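Local coordinates for protein phosphoribosylaminoimidazole-succinocarboxamide synthase (Saccharomyces cerevisiae, PDB 2CNV) that catalyses the ATP-dependent joining of L-aspartate to carboxyaminoimidazole ribotide, giving SAICAR in de novo purine biosynthesis, at residues Gly210-Asp215 with Arg242-Ala247; Val119-Tyr124 with Leu194-Tyr199. All coordinates share one frame; numbering follows the deposited sequence.

Contact 1: Gly210-Asp215 with Arg242-Ala247; sequences GIIIAD and RFWNGA. With SSS (N-{[5-amino-1-(5-O-phosphono-beta-D-arabinofuranosyl)-1H-imidazol-4-yl]carbonyl}-L-aspartic acid), chain D.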
ATOM      1  N   GLY A 210       6.835  -0.507  17.297  1.00 13.74           N
ATOM      2  CA  GLY A 210       5.768   0.301  17.903  1.00 12.84           C
ATOM      3  C   GLY A 210       4.548   0.564  17.036  1.00 12.43           C
ATOM      4  O   GLY A 210       3.648   1.319  17.435  1.00 12.11           O
ATOM      5  N   ILE A 211       4.502  -0.060  15.859  1.00 11.89           N
ATOM      6  CA  ILE A 211       3.359   0.104  14.951  1.00 11.37           C
ATOM      7  C   ILE A 211       2.664  -1.238  14.725  1.00 11.43           C
ATOM      8  O   ILE A 211       3.306  -2.236  14.372  1.00 11.66           O
ATOM      9  CB  ILE A 211       3.777   0.763  13.599  1.00 11.56           C
ATOM     10  CG1 ILE A 211       4.225   2.216  13.818  1.00 11.33           C
ATOM     11  CG2 ILE A 211       2.629   0.721  12.569  1.00 10.14           C
ATOM     12  CD1 ILE A 211       4.941   2.833  12.626  1.00 12.13           C
ATOM     13  N   ILE A 212       1.354  -1.267  14.944  1.00 11.03           N
ATOM     14  CA  ILE A 212       0.569  -2.443  14.609  1.00 11.19           C
ATOM     15  C   ILE A 212       0.041  -2.290  13.181  1.00 10.53           C
ATOM     16  O   ILE A 212      -0.685  -1.350  12.889  1.00 10.19           O
ATOM     17  CB  ILE A 212      -0.594  -2.684  15.602  1.00 11.26           C
ATOM     18  CG1 ILE A 212      -0.035  -2.965  17.010  1.00 11.90           C
ATOM     19  CG2 ILE A 212      -1.475  -3.846  15.108  1.00 11.79           C
ATOM     20  CD1 ILE A 212      -1.090  -3.209  18.076  1.00 11.72           C
ATOM     21  N   ILE A 213       0.450  -3.196  12.295  1.00 10.28           N
ATOM     22  CA  ILE A 213      -0.143  -3.285  10.962  1.00  9.81           C
ATOM     23  C   ILE A 213      -1.328  -4.259  11.046  1.00  9.82           C
ATOM     24  O   ILE A 213      -1.158  -5.485  11.040  1.00  9.42           O
ATOM     25  CB  ILE A 213       0.905  -3.708   9.906  1.00 10.42           C
ATOM     26  CG1 ILE A 213       2.120  -2.766   9.984  1.00  8.97           C
ATOM     27  CG2 ILE A 213       0.291  -3.754   8.482  1.00  9.15           C
ATOM     28  CD1 ILE A 213       3.243  -3.067   8.978  1.00 10.14           C
ATOM     29  N   ALA A 214      -2.527  -3.689  11.144  1.00  9.17           N
ATOM     30  CA  ALA A 214      -3.759  -4.454  11.402  1.00  9.28           C
ATOM     31  C   ALA A 214      -4.123  -5.386  10.244  1.00  9.03           C
ATOM     32  O   ALA A 214      -4.650  -6.487  10.450  1.00  8.45           O
ATOM     33  CB  ALA A 214      -4.906  -3.496  11.678  1.00  8.70           C
ATOM     34  N   ASP A 215      -3.852  -4.914   9.029  1.00  8.91           N
ATOM     35  CA  ASP A 215      -4.117  -5.658   7.811  1.00  9.64           C
ATOM     36  C   ASP A 215      -3.362  -4.986   6.668  1.00  9.97           C
ATOM     37  O   ASP A 215      -2.807  -3.890   6.846  1.00 10.26           O
ATOM     38  CB  ASP A 215      -5.632  -5.742   7.528  1.00  9.74           C
ATOM     39  CG  ASP A 215      -6.307  -4.378   7.509  1.00 10.73           C
ATOM     40  OD1 ASP A 215      -5.725  -3.431   6.946  1.00 10.29           O
ATOM     41  OD2 ASP A 215      -7.427  -4.251   8.043  1.00 10.97           O
ATOM     42  N   ARG A 242      -3.540  -0.833   7.176  1.00 10.51           N
ATOM     43  CA  ARG A 242      -3.970  -0.079   8.347  1.00 11.08           C
ATOM     44  C   ARG A 242      -2.880  -0.040   9.403  1.00 10.95           C
ATOM     45  O   ARG A 242      -2.547  -1.064  10.003  1.00 11.46           O
ATOM     46  CB  ARG A 242      -5.245  -0.678   8.946  1.00 11.42           C
ATOM     47  CG  ARG A 242      -6.506  -0.182   8.289  1.00 12.19           C
ATOM     48  CD  ARG A 242      -7.746  -0.686   9.022  1.00 14.25           C
ATOM     49  NE  ARG A 242      -8.949  -0.228   8.343  1.00 16.20           N
ATOM     50  CZ  ARG A 242      -9.652  -0.934   7.460  1.00 17.65           C
ATOM     51  NH1 ARG A 242      -9.300  -2.177   7.131  1.00 14.37           N
ATOM     52  NH2 ARG A 242     -10.720  -0.385   6.898  1.00 18.60           N
ATOM     53  N   PHE A 243      -2.315   1.145   9.608  1.00 11.00           N
ATOM     54  CA  PHE A 243      -1.302   1.376  10.626  1.00 11.46           C
ATOM     55  C   PHE A 243      -1.970   1.889  11.900  1.00 11.67           C
ATOM     56  O   PHE A 243      -2.769   2.823  11.853  1.00 12.38           O
ATOM     57  CB  PHE A 243      -0.267   2.408  10.131  1.00 11.02           C
ATOM     58  CG  PHE A 243       0.815   1.840   9.222  1.00 11.27           C
ATOM     59  CD1 PHE A 243       0.629   0.650   8.516  1.00 10.76           C
ATOM     60  CD2 PHE A 243       2.010   2.534   9.051  1.00 11.28           C
ATOM     61  CE1 PHE A 243       1.630   0.146   7.674  1.00 11.49           C
ATOM     62  CE2 PHE A 243       3.016   2.047   8.213  1.00 11.90           C
ATOM     63  CZ  PHE A 243       2.826   0.849   7.517  1.00 11.10           C
ATOM     64  N   TRP A 244      -1.638   1.266  13.026  1.00 11.85           N
ATOM     65  CA  TRP A 244      -2.086   1.703  14.343  1.00 12.01           C
ATOM     66  C   TRP A 244      -0.893   1.922  15.266  1.00 12.30           C
ATOM     67  O   TRP A 244       0.090   1.180  15.209  1.00 12.38           O
ATOM     68  CB  TRP A 244      -2.968   0.628  14.998  1.00 11.59           C
ATOM     69  CG  TRP A 244      -4.293   0.356  14.329  1.00 10.52           C
ATOM     70  CD1 TRP A 244      -4.997   1.193  13.513  1.00  9.85           C
ATOM     71  CD2 TRP A 244      -5.085  -0.826  14.473  1.00 10.16           C
ATOM     72  NE1 TRP A 244      -6.171   0.598  13.119  1.00 10.22           N
ATOM     73  CE2 TRP A 244      -6.253  -0.643  13.698  1.00 10.64           C
ATOM     74  CE3 TRP A 244      -4.916  -2.030  15.177  1.00 10.77           C
ATOM     75  CZ2 TRP A 244      -7.256  -1.617  13.607  1.00 10.84           C
ATOM     76  CZ3 TRP A 244      -5.913  -3.003  15.090  1.00 10.87           C
ATOM     77  CH2 TRP A 244      -7.071  -2.788  14.306  1.00 11.33           C
ATOM     78  N   ASN A 245      -1.015   2.912  16.143  1.00 13.32           N
ATOM     79  CA  ASN A 245      -0.094   3.100  17.264  1.00 14.24           C
ATOM     80  C   ASN A 245      -0.201   1.943  18.258  1.00 14.05           C
ATOM     81  O   ASN A 245      -1.245   1.733  18.891  1.00 13.77           O
ATOM     82  CB  ASN A 245      -0.379   4.441  17.960  1.00 14.73           C
ATOM     83  CG  ASN A 245       0.552   4.713  19.149  1.00 17.39           C
ATOM     84  OD1 ASN A 245       1.066   3.798  19.789  1.00 21.59           O
ATOM     85  ND2 ASN A 245       0.736   5.984  19.460  1.00 20.21           N
ATOM     86  N   GLY A 246       0.901   1.212  18.400  1.00 14.43           N
ATOM     87  CA  GLY A 246       0.935  -0.007  19.199  1.00 14.62           C
ATOM     88  C   GLY A 246       0.783   0.223  20.688  1.00 15.11           C
ATOM     89  O   GLY A 246       0.174  -0.599  21.387  1.00 15.36           O
ATOM     90  N   ALA A 247       1.343   1.331  21.172  1.00 15.02           N
ATOM     91  CA  ALA A 247       1.289   1.686  22.596  1.00 15.66           C
ATOM     92  C   ALA A 247      -0.128   2.025  23.052  1.00 16.11           C
ATOM     93  O   ALA A 247      -0.491   1.761  24.194  1.00 17.01           O
ATOM     94  CB  ALA A 247       2.244   2.857  22.902  1.00 15.43           C
TER
HETATM   95  PA  SSS D1308     -11.490  -2.982   4.392  1.00 20.61           P
HETATM   96  O1A SSS D1308     -11.846  -1.526   4.482  1.00 22.48           O
HETATM   97  O2A SSS D1308     -12.309  -3.740   3.376  1.00 21.74           O
HETATM   98  O3A SSS D1308     -11.334  -3.667   5.717  1.00 19.84           O
HETATM   99  O5' SSS D1308     -10.008  -2.994   3.781  1.00 21.60           O
HETATM  100  C5' SSS D1308      -9.424  -4.164   3.212  1.00 23.50           C
HETATM  101  C4' SSS D1308      -7.979  -3.863   2.841  1.00 25.05           C
HETATM  102  O4' SSS D1308      -7.954  -2.650   2.091  1.00 26.32           O
HETATM  103  C1' SSS D1308      -6.777  -1.912   2.421  1.00 27.05           C
HETATM  104  N9  SSS D1308      -6.964  -0.446   2.250  0.70 26.93           N
HETATM  105  C4  SSS D1308      -8.039   0.327   2.417  0.70 27.00           C
HETATM  106  O6  SSS D1308      -9.922   2.595   2.060  0.60 27.70           O
HETATM  107  N3  SSS D1308      -9.257  -0.117   2.859  0.70 25.70           N
HETATM  108  C6  SSS D1308      -8.720   2.783   2.194  0.60 27.76           C
HETATM  109  N6  SSS D1308      -8.187   3.990   2.403  0.60 28.40           N
HETATM  110  C61 SSS D1308      -8.979   5.210   2.511  0.60 28.82           C
HETATM  111  C62 SSS D1308      -9.256   5.832   1.169  0.60 28.49           C
HETATM  112  C63 SSS D1308      -8.124   6.144   3.367  0.60 28.77           C
HETATM  113  C64 SSS D1308      -8.719   6.274   4.751  0.60 29.30           C
HETATM  114  O65 SSS D1308      -9.744   6.975   1.139  0.60 28.48           O
HETATM  115  O66 SSS D1308      -9.001   5.201   0.120  0.60 29.21           O
HETATM  116  O67 SSS D1308      -8.140   5.695   5.697  0.60 29.60           O
HETATM  117  O68 SSS D1308      -9.762   6.955   4.911  0.60 29.24           O
HETATM  118  C5  SSS D1308      -7.763   1.644   2.106  0.60 27.13           C
HETATM  119  N7  SSS D1308      -6.468   1.652   1.720  0.70 27.07           N
HETATM  120  C8  SSS D1308      -6.001   0.380   1.806  0.70 27.20           C
HETATM  121  C2' SSS D1308      -6.314  -2.374   3.800  1.00 27.12           C
HETATM  122  O2' SSS D1308      -6.539  -1.467   4.875  1.00 26.64           O
HETATM  123  C3' SSS D1308      -7.094  -3.637   4.060  1.00 26.22           C
HETATM  124  O3' SSS D1308      -6.094  -4.637   4.200  1.00 26.36           O
HETATM  125  O   HOH W   1       3.791   2.130  19.976  1.00 26.32           O
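Asp-215 and Arg-242 face each other where the antiparallel hairpin of strands 211-223 and 228-245 meets the bound nucleotide SSS. The extended chain of Arg-242 brings NH1 to OD2 of Asp-215 at 2.9 Å, a salt bridge on the syn side of the carboxylate, with the two planar groups turned 72° apart. That bond lies near the guanidinium plane, and the same group reaches two phosphate oxygens of SSS, NH1 giving a hydrogen bond to O3A and NH2 another to O1A. With an alanine in place of Arg-242, these phosphate oxygens would probably be short of two donors and the Asp-215 carboxylate left without its positive mate. Further along, Ala-214 sets its CB over the face of the six-membered ring of Trp-244, 3.4 Å from the centroid and 9° off the ring normal, a CH-pi contact for which a methyl is small enough to lie close. Ile-212 and Trp-244 share one sheet face, CG2 meeting CE3. The opposite face carries Ile-211, Ile-213 and Phe-243: CG2 of Ile-211 sits over the phenylalanine ring, while Ile-213, pointing the same way, brings CG1 within 3.7 Å of CE1. Branched and aromatic side chains suit these buried strand positions, and Leu-299 of helix 282-300 packs on Ile-211 and Phe-243. In the binding site, OD1 of Asp-215 accepts a hydrogen bond from sugar O2' of SSS at 3.0 Å.

Contact 2: Val119-Tyr124 with Leu194-Tyr199; sequences VIVRGY and LAVKLY. With SSS (N-{[5-amino-1-(5-O-phosphono-beta-D-arabinofuranosyl)-1H-imidazol-4-yl]carbonyl}-L-aspartic acid), chain D.
Val-121 and Tyr-199 bury the most surface where strand 119-122 packs against helix 194-199, their short axes 8.6 Å apart and inclined at 50°. The two methyls of Val-121 divide the work. CG1, set anti to the backbone N (chi1 176°), meets the base of the tyrosine ring at CG, 3.6 Å away, whereas CG2 lies 3.5 Å from CB of Ala-195. A branched valine can thus touch two successive turns of the helix, and the small alanine lets the strand come close; CG1 of Val-119 meets that same methyl. Tyr-199 carries its ring along past Val-121 until OH stands 3.3 Å from CA of Gly-123. Glycine suits this place because a CB would collide with the hydroxyl. The OH also lies at the edge of the Tyr-124 ring, the two tyrosine side chains crossing at about a right angle, and it is hydrogen-bonded to the carbonyl O of Ile-213. On the other side of the strand, Arg-122 points away from the helix and gives a nearly straight hydrogen bond from NH1 to phosphate O3A of SSS. In the mixed sheet, strand 113-122 runs between strands 211-223 and 153-163, antiparallel to both, with helix 185-208 packed against it.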
ATOM      1  N   VAL A 119      -5.007  -9.271  -2.690  1.00 11.84           N
ATOM      2  CA  VAL A 119      -4.597 -10.260  -1.711  1.00 11.15           C
ATOM      3  C   VAL A 119      -4.459  -9.588  -0.350  1.00 10.73           C
ATOM      4  O   VAL A 119      -3.388  -9.130   0.041  1.00 10.42           O
ATOM      5  CB  VAL A 119      -3.300 -10.983  -2.137  1.00 11.43           C
ATOM      6  CG1 VAL A 119      -2.966 -12.108  -1.161  1.00 11.40           C
ATOM      7  CG2 VAL A 119      -3.455 -11.526  -3.554  1.00 10.98           C
ATOM      8  N   ILE A 120      -5.581  -9.542   0.358  1.00 10.09           N
ATOM      9  CA  ILE A 120      -5.677  -8.903   1.654  1.00  9.35           C
ATOM     10  C   ILE A 120      -5.421  -9.946   2.731  1.00  9.39           C
ATOM     11  O   ILE A 120      -5.925 -11.073   2.658  1.00  8.92           O
ATOM     12  CB  ILE A 120      -7.082  -8.259   1.841  1.00  9.26           C
ATOM     13  CG1 ILE A 120      -7.260  -7.097   0.851  1.00  9.85           C
ATOM     14  CG2 ILE A 120      -7.312  -7.813   3.291  1.00  9.31           C
ATOM     15  CD1 ILE A 120      -8.712  -6.690   0.624  1.00  9.97           C
ATOM     16  N   VAL A 121      -4.604  -9.573   3.712  1.00  9.55           N
ATOM     17  CA  VAL A 121      -4.395 -10.397   4.893  1.00  9.26           C
ATOM     18  C   VAL A 121      -4.750  -9.532   6.087  1.00  9.18           C
ATOM     19  O   VAL A 121      -4.305  -8.382   6.165  1.00  8.87           O
ATOM     20  CB  VAL A 121      -2.939 -10.905   5.012  1.00  9.47           C
ATOM     21  CG1 VAL A 121      -2.740 -11.682   6.307  1.00  8.93           C
ATOM     22  CG2 VAL A 121      -2.576 -11.780   3.807  1.00 10.48           C
ATOM     23  N   ARG A 122      -5.542 -10.089   7.007  1.00  8.57           N
ATOM     24  CA  ARG A 122      -5.996  -9.370   8.199  1.00  8.39           C
ATOM     25  C   ARG A 122      -5.461 -10.086   9.426  1.00  9.05           C
ATOM     26  O   ARG A 122      -5.707 -11.275   9.595  1.00  8.93           O
ATOM     27  CB  ARG A 122      -7.524  -9.359   8.265  1.00  8.89           C
ATOM     28  CG  ARG A 122      -8.225  -8.831   7.007  1.00  7.91           C
ATOM     29  CD  ARG A 122      -9.733  -8.864   7.212  1.00  8.08           C
ATOM     30  NE  ARG A 122     -10.442  -8.500   5.985  1.00  9.40           N
ATOM     31  CZ  ARG A 122     -10.870  -7.275   5.702  1.00  9.80           C
ATOM     32  NH1 ARG A 122     -10.679  -6.281   6.558  1.00  9.83           N
ATOM     33  NH2 ARG A 122     -11.498  -7.047   4.558  1.00 11.67           N
ATOM     34  N   GLY A 123      -4.714  -9.378  10.266  1.00  9.24           N
ATOM     35  CA  GLY A 123      -4.268  -9.954  11.541  1.00  9.73           C
ATOM     36  C   GLY A 123      -5.220  -9.606  12.662  1.00  9.98           C
ATOM     37  O   GLY A 123      -5.231 -10.255  13.697  1.00 10.22           O
ATOM     38  N   TYR A 124      -6.023  -8.564  12.443  1.00 10.80           N
ATOM     39  CA  TYR A 124      -6.917  -8.009  13.449  1.00 11.14           C
ATOM     40  C   TYR A 124      -8.273  -7.737  12.804  1.00 11.28           C
ATOM     41  O   TYR A 124      -8.342  -7.404  11.617  1.00 11.38           O
ATOM     42  CB  TYR A 124      -6.345  -6.692  14.015  1.00 11.39           C
ATOM     43  CG  TYR A 124      -5.000  -6.828  14.712  1.00 11.66           C
ATOM     44  CD1 TYR A 124      -3.824  -7.056  13.981  1.00 11.95           C
ATOM     45  CD2 TYR A 124      -4.900  -6.730  16.104  1.00 12.20           C
ATOM     46  CE1 TYR A 124      -2.596  -7.199  14.612  1.00 10.97           C
ATOM     47  CE2 TYR A 124      -3.669  -6.872  16.747  1.00 11.68           C
ATOM     48  CZ  TYR A 124      -2.524  -7.103  15.994  1.00 11.69           C
ATOM     49  OH  TYR A 124      -1.300  -7.238  16.618  1.00 12.37           O
ATOM     50  N   LEU A 194       1.634 -17.824   0.986  1.00 13.39           N
ATOM     51  CA  LEU A 194       2.717 -16.843   0.919  1.00 12.85           C
ATOM     52  C   LEU A 194       2.341 -15.505   1.579  1.00 12.98           C
ATOM     53  O   LEU A 194       3.123 -14.956   2.357  1.00 12.78           O
ATOM     54  CB  LEU A 194       3.164 -16.620  -0.535  1.00 13.01           C
ATOM     55  CG  LEU A 194       4.282 -15.608  -0.832  1.00 13.63           C
ATOM     56  CD1 LEU A 194       5.587 -15.926  -0.093  1.00 13.03           C
ATOM     57  CD2 LEU A 194       4.529 -15.534  -2.332  1.00 12.31           C
ATOM     58  N   ALA A 195       1.160 -14.983   1.246  1.00 12.55           N
ATOM     59  CA  ALA A 195       0.677 -13.703   1.807  1.00 12.42           C
ATOM     60  C   ALA A 195       0.673 -13.680   3.339  1.00 12.51           C
ATOM     61  O   ALA A 195       1.169 -12.735   3.959  1.00 12.16           O
ATOM     62  CB  ALA A 195      -0.696 -13.384   1.268  1.00 12.08           C
ATOM     63  N   VAL A 196       0.114 -14.726   3.946  1.00 13.07           N
ATOM     64  CA  VAL A 196       0.056 -14.820   5.407  1.00 13.90           C
ATOM     65  C   VAL A 196       1.462 -14.839   6.003  1.00 13.99           C
ATOM     66  O   VAL A 196       1.740 -14.133   6.973  1.00 14.56           O
ATOM     67  CB  VAL A 196      -0.785 -16.036   5.870  1.00 13.68           C
ATOM     68  CG1 VAL A 196      -0.616 -16.289   7.374  1.00 14.86           C
ATOM     69  CG2 VAL A 196      -2.237 -15.809   5.532  1.00 14.22           C
ATOM     70  N   LYS A 197       2.349 -15.625   5.402  1.00 14.23           N
ATOM     71  CA  LYS A 197       3.736 -15.682   5.836  1.00 14.56           C
ATOM     72  C   LYS A 197       4.414 -14.314   5.778  1.00 13.82           C
ATOM     73  O   LYS A 197       4.993 -13.869   6.768  1.00 13.70           O
ATOM     74  CB  LYS A 197       4.518 -16.713   5.016  1.00 14.94           C
ATOM     75  CG  LYS A 197       5.886 -17.021   5.601  1.00 18.39           C
ATOM     76  CD  LYS A 197       6.433 -18.356   5.088  1.00 22.34           C
ATOM     77  CE  LYS A 197       7.194 -18.164   3.803  1.00 24.71           C
ATOM     78  NZ  LYS A 197       8.465 -17.405   4.011  1.00 26.51           N
ATOM     79  N   LEU A 198       4.327 -13.647   4.629  1.00 12.79           N
ATOM     80  CA  LEU A 198       4.906 -12.314   4.459  1.00 12.56           C
ATOM     81  C   LEU A 198       4.334 -11.303   5.443  1.00 12.22           C
ATOM     82  O   LEU A 198       5.080 -10.553   6.069  1.00 11.96           O
ATOM     83  CB  LEU A 198       4.697 -11.812   3.024  1.00 12.58           C
ATOM     84  CG  LEU A 198       5.320 -12.614   1.880  1.00 13.31           C
ATOM     85  CD1 LEU A 198       4.999 -11.938   0.546  1.00 12.95           C
ATOM     86  CD2 LEU A 198       6.836 -12.817   2.058  1.00 12.43           C
ATOM     87  N   TYR A 199       3.008 -11.295   5.577  1.00 12.17           N
ATOM     88  CA  TYR A 199       2.334 -10.429   6.551  1.00 11.81           C
ATOM     89  C   TYR A 199       2.806 -10.678   7.994  1.00 12.42           C
ATOM     90  O   TYR A 199       3.134  -9.730   8.718  1.00 12.12           O
ATOM     91  CB  TYR A 199       0.808 -10.574   6.477  1.00 11.60           C
ATOM     92  CG  TYR A 199       0.121  -9.897   7.658  1.00 11.86           C
ATOM     93  CD1 TYR A 199      -0.155  -8.533   7.635  1.00 11.63           C
ATOM     94  CD2 TYR A 199      -0.199 -10.618   8.816  1.00 12.00           C
ATOM     95  CE1 TYR A 199      -0.766  -7.902   8.724  1.00 10.47           C
ATOM     96  CE2 TYR A 199      -0.801  -9.998   9.915  1.00 11.57           C
ATOM     97  CZ  TYR A 199      -1.078  -8.639   9.856  1.00 11.11           C
ATOM     98  OH  TYR A 199      -1.673  -8.021  10.932  1.00 10.87           O
TER
HETATM   99  PA  SSS D1308     -11.490  -2.982   4.392  1.00 20.61           P
HETATM  100  O1A SSS D1308     -11.846  -1.526   4.482  1.00 22.48           O
HETATM  101  O2A SSS D1308     -12.309  -3.740   3.376  1.00 21.74           O
HETATM  102  O3A SSS D1308     -11.334  -3.667   5.717  1.00 19.84           O
HETATM  103  O5' SSS D1308     -10.008  -2.994   3.781  1.00 21.60           O
HETATM  104  C5' SSS D1308      -9.424  -4.164   3.212  1.00 23.50           C
HETATM  105  C4' SSS D1308      -7.979  -3.863   2.841  1.00 25.05           C
HETATM  106  O4' SSS D1308      -7.954  -2.650   2.091  1.00 26.32           O
HETATM  107  C1' SSS D1308      -6.777  -1.912   2.421  1.00 27.05           C
HETATM  108  N9  SSS D1308      -6.964  -0.446   2.250  0.70 26.93           N
HETATM  109  C4  SSS D1308      -8.039   0.327   2.417  0.70 27.00           C
HETATM  110  O6  SSS D1308      -9.922   2.595   2.060  0.60 27.70           O
HETATM  111  N3  SSS D1308      -9.257  -0.117   2.859  0.70 25.70           N
HETATM  112  C6  SSS D1308      -8.720   2.783   2.194  0.60 27.76           C
HETATM  113  N6  SSS D1308      -8.187   3.990   2.403  0.60 28.40           N
HETATM  114  C61 SSS D1308      -8.979   5.210   2.511  0.60 28.82           C
HETATM  115  C62 SSS D1308      -9.256   5.832   1.169  0.60 28.49           C
HETATM  116  C63 SSS D1308      -8.124   6.144   3.367  0.60 28.77           C
HETATM  117  C64 SSS D1308      -8.719   6.274   4.751  0.60 29.30           C
HETATM  118  O65 SSS D1308      -9.744   6.975   1.139  0.60 28.48           O
HETATM  119  O66 SSS D1308      -9.001   5.201   0.120  0.60 29.21           O
HETATM  120  O67 SSS D1308      -8.140   5.695   5.697  0.60 29.60           O
HETATM  121  O68 SSS D1308      -9.762   6.955   4.911  0.60 29.24           O
HETATM  122  C5  SSS D1308      -7.763   1.644   2.106  0.60 27.13           C
HETATM  123  N7  SSS D1308      -6.468   1.652   1.720  0.70 27.07           N
HETATM  124  C8  SSS D1308      -6.001   0.380   1.806  0.70 27.20           C
HETATM  125  C2' SSS D1308      -6.314  -2.374   3.800  1.00 27.12           C
HETATM  126  O2' SSS D1308      -6.539  -1.467   4.875  1.00 26.64           O
HETATM  127  C3' SSS D1308      -7.094  -3.637   4.060  1.00 26.22           C
HETATM  128  O3' SSS D1308      -6.094  -4.637   4.200  1.00 26.36           O

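How the contacts relate
Contacts 1 and 2 meet in one mixed sheet, their centres about 14 Å apart, because strand 211-223 of contact 1 neighbours strand 113-122 of contact 2 and directly follows helix 185-208 in the chain. Two hydrogen bonds join them: the one from the Tyr-199 hydroxyl, OH to Ile-213 O, is 2.6 Å long, and Gly-123 N lies 2.9 Å from Ala-214 O. Asp-215 CB also packs 3.3 Å from Val-121 O. Both contacts reach SSS, sharing its phosphate oxygen O3A, 2.9 Å from Arg-242 NH1 of contact 1 and 2.8 Å from Arg-122 NH1 of contact 2. Strands 228-245 and 113-122, on either side of strand 211-223 in the sheet, thus each send an arginine to the same phosphate.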